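PDB 6I50: Sfrice_029225, which probably acts as a secreted cytokine of the tumour necrosis factor family that binds a TNF-type receptor. Local coordinates for residues 128-131 / 132-135; 157-160 / 161-164. All blocks are in the same frame, centred on the assembly; numbering follows the deposited sequence.

Overall arrangement
Contacts 1 and 2 sit about 11 Å apart, centre to centre, on the same side of the subunit, and both touch the six-stranded sheet of this TNF-family sandwich. Contact 1 turns the chain from strand 117-129 of that sheet into strand 134-139 of the other; contact 2 marks where strand 144-161 gives way to the C-terminal loop. The first is partly buried, with a carboxylate enclosed by donors and two leucines facing the interior. The second lies on the surface, its salt bridge resting on an exposed aspartate. They meet directly: Leu129 and Leu135 pack on Leu157 inside, while Phe128 lies against the backbone of Ala163 and Glu164.

Contact 1: 128-131 / 132-135; sequences FLKA and GDRL
Asp133 turns its carboxylate back across the bend toward Lys130, so that OD2 accepts a hydrogen bond from the backbone N of Lys130 at 2.9 Å along a nearly straight N-H line (167°). The donor comes from above the carboxylate plane, 69° out of it. With chi1 at -78°, CG lies beside Asp133's own backbone N, and the carboxylate is folded over the turn. Asp133 N in turn donates to Lys130 O at 2.9 Å, closing a type II beta turn; Gly132 fits its third position, where a CB would be jammed against Ala131 O. Beyond the turn, Leu129 and Leu135 come together at a slant, CD1 to CD1 at 4.0 Å and CD2 to CD2 at 4.1 Å, as branched apolar chains suit the space between two sheets. Gly132 O lies in the plane of the Arg134 guanidinium, 2.9 Å from NH1, though NH1 sits above the plane of that carbonyl. Arg91 also salt-bridges Asp133 OD2 and Asn93 donates to OD1. An alanine here would probably leave the Lys130 N-H without its acceptor and Arg91 without its carboxylate counter-charge, freeing the turn to shift. With both oxygens engaged, the buried carboxylate is likely to stay ionised.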
# COMPACT_ATOMS: atom_id res chain seq x y z
N PHE A 128 15.23 -5.96 -0.93
CA PHE A 128 16.20 -6.83 -1.57
C PHE A 128 15.96 -8.26 -1.12
O PHE A 128 15.94 -8.54 0.08
CB PHE A 128 17.63 -6.41 -1.24
CG PHE A 128 18.66 -7.38 -1.74
CD1 PHE A 128 19.08 -7.35 -3.06
CD2 PHE A 128 19.16 -8.37 -0.90
CE1 PHE A 128 20.00 -8.26 -3.53
CE2 PHE A 128 20.08 -9.28 -1.36
CZ PHE A 128 20.50 -9.23 -2.68
N LEU A 129 15.79 -9.17 -2.09
CA LEU A 129 15.59 -10.58 -1.80
C LEU A 129 16.60 -11.40 -2.58
O LEU A 129 16.94 -11.07 -3.72
CB LEU A 129 14.17 -11.02 -2.17
CG LEU A 129 13.03 -10.23 -1.52
CD1 LEU A 129 11.69 -10.66 -2.07
CD2 LEU A 129 13.06 -10.39 -0.00
N LYS A 130 17.08 -12.48 -1.97
CA LYS A 130 18.03 -13.39 -2.61
C LYS A 130 17.33 -14.65 -3.09
O LYS A 130 16.39 -15.14 -2.47
CB LYS A 130 19.14 -13.80 -1.64
CG LYS A 130 20.02 -12.67 -1.16
CD LYS A 130 21.29 -13.21 -0.52
CE LYS A 130 22.20 -13.87 -1.54
NZ LYS A 130 23.62 -13.87 -1.08
N ALA A 131 17.81 -15.18 -4.21
CA ALA A 131 17.45 -16.54 -4.60
C ALA A 131 17.66 -17.47 -3.41
O ALA A 131 18.69 -17.40 -2.72
CB ALA A 131 18.29 -17.00 -5.80
N GLY A 132 16.66 -18.30 -3.14
CA GLY A 132 16.69 -19.19 -1.99
C GLY A 132 16.03 -18.65 -0.74
O GLY A 132 15.85 -19.40 0.22
N ASP A 133 15.68 -17.36 -0.71
CA ASP A 133 14.94 -16.82 0.42
C ASP A 133 13.57 -17.47 0.52
O ASP A 133 12.93 -17.77 -0.49
CB ASP A 133 14.76 -15.31 0.29
CG ASP A 133 16.00 -14.53 0.65
OD1 ASP A 133 17.03 -15.13 1.04
OD2 ASP A 133 15.95 -13.28 0.54
N ARG A 134 13.10 -17.66 1.75
CA ARG A 134 11.71 -17.96 2.04
C ARG A 134 11.10 -16.80 2.81
O ARG A 134 11.76 -16.20 3.67
CB ARG A 134 11.57 -19.26 2.85
CG ARG A 134 11.43 -20.51 1.99
CD ARG A 134 12.69 -20.80 1.19
NE ARG A 134 12.70 -22.17 0.70
CZ ARG A 134 13.73 -22.75 0.09
NH1 ARG A 134 14.85 -22.06 -0.12
NH2 ARG A 134 13.65 -24.01 -0.32
N LEU A 135 9.86 -16.46 2.47
CA LEU A 135 9.12 -15.40 3.14
C LEU A 135 7.87 -16.00 3.77
O LEU A 135 7.13 -16.73 3.11
CB LEU A 135 8.71 -14.29 2.17
CG LEU A 135 9.85 -13.60 1.43
CD1 LEU A 135 9.28 -12.59 0.43
CD2 LEU A 135 10.80 -12.91 2.40

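Contact 2: 157-160 / 161-164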
# COMPACT_ATOMS: atom_id res chain seq x y z
N LEU A 157 4.55 -10.29 -4.83
CA LEU A 157 5.84 -9.67 -5.06
C LEU A 157 6.10 -9.58 -6.55
O LEU A 157 5.70 -10.46 -7.32
CB LEU A 157 7.00 -10.40 -4.37
CG LEU A 157 7.03 -11.84 -3.83
CD1 LEU A 157 6.26 -12.85 -4.65
CD2 LEU A 157 8.49 -12.27 -3.70
N VAL A 158 6.81 -8.52 -6.93
CA VAL A 158 7.15 -8.23 -8.31
C VAL A 158 8.61 -7.83 -8.34
O VAL A 158 9.00 -6.86 -7.69
CB VAL A 158 6.28 -7.10 -8.89
CG1 VAL A 158 6.66 -6.83 -10.35
CG2 VAL A 158 4.79 -7.42 -8.77
N LYS A 159 9.42 -8.56 -9.10
CA LYS A 159 10.81 -8.15 -9.23
C LYS A 159 10.90 -6.88 -10.07
O LYS A 159 10.34 -6.80 -11.17
CB LYS A 159 11.65 -9.26 -9.87
CG LYS A 159 13.14 -8.94 -9.85
CD LYS A 159 13.95 -10.02 -10.53
CE LYS A 159 15.38 -9.56 -10.70
NZ LYS A 159 15.87 -9.83 -12.07
N LEU A 160 11.61 -5.88 -9.54
CA LEU A 160 11.75 -4.58 -10.17
C LEU A 160 13.09 -4.39 -10.86
O LEU A 160 13.15 -3.69 -11.88
CB LEU A 160 11.59 -3.46 -9.13
CG LEU A 160 10.30 -3.46 -8.34
CD1 LEU A 160 10.32 -2.28 -7.36
CD2 LEU A 160 9.11 -3.37 -9.27
N ALA A 161 14.16 -4.97 -10.33
CA ALA A 161 15.49 -4.77 -10.89
C ALA A 161 16.43 -5.86 -10.41
O ALA A 161 16.26 -6.42 -9.33
CB ALA A 161 16.05 -3.40 -10.50
N ASP A 162 17.45 -6.12 -11.23
CA ASP A 162 18.57 -6.93 -10.78
C ASP A 162 19.35 -6.19 -9.70
O ASP A 162 19.34 -4.95 -9.64
CB ASP A 162 19.51 -7.25 -11.94
CG ASP A 162 18.88 -8.16 -12.98
OD1 ASP A 162 18.02 -8.98 -12.61
OD2 ASP A 162 19.26 -8.05 -14.17
N ALA A 163 20.03 -6.94 -8.85
CA ALA A 163 20.86 -6.34 -7.82
C ALA A 163 21.82 -7.39 -7.28
O ALA A 163 21.44 -8.54 -7.07
CB ALA A 163 20.01 -5.77 -6.68
N GLU A 164 23.07 -6.98 -7.05
CA GLU A 164 24.00 -7.79 -6.29
C GLU A 164 23.68 -7.70 -4.80
O GLU A 164 23.02 -6.76 -4.35
CB GLU A 164 25.43 -7.33 -6.55
CG GLU A 164 25.76 -7.12 -8.01
CD GLU A 164 26.58 -8.25 -8.58
OE1 GLU A 164 27.32 -8.90 -7.81
OE2 GLU A 164 26.50 -8.49 -9.80
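The carboxylate of Asp162 is the flat group of this contact, and it meets the ammonium of Lys159 through one oxygen, OD1. As modelled, NZ lies roughly beyond OD1, tilted about 22° out of the carboxylate plane; with so short a separation this placement is only approximate. The pair forms a salt bridge, although the modelled separation of 2.4 Å between Lys159 NZ and Asp162 OD1 is too short to be trusted as an exact length. CE of Lys159 lies off to one side of that line, 3.3 Å from Asp162 OD1. The same Lys159 CE passes Ala161 O at 3.5 Å. Lysine can span this distance because its chain is stretched: CG is anti to the backbone N (chi1 -172°), the next two torsions are also extended, and the bend comes at the last bond. The Lys159 side chain also touches Tyr70 and Ile4, which suits a long chain that is apolar along its length and charged at its end.

Between the two charged residues the strand is interrupted by a classic beta bulge, in which Leu160 and Ala161 both face Val69 and both bond to its backbone. The two apolar residues of the bulge pack on Phe3 of a second subunit, while Val158 packs on Leu160 of the third subunit, so this strand end belongs to the trimer interface. Lys159 and Asp162, flanking the bulge, carry the charge. With Asp162 exposed, the bridge is probably screened by water, and it joins the last strand to the outgoing tail by electrostatics rather than by buried apolar packing.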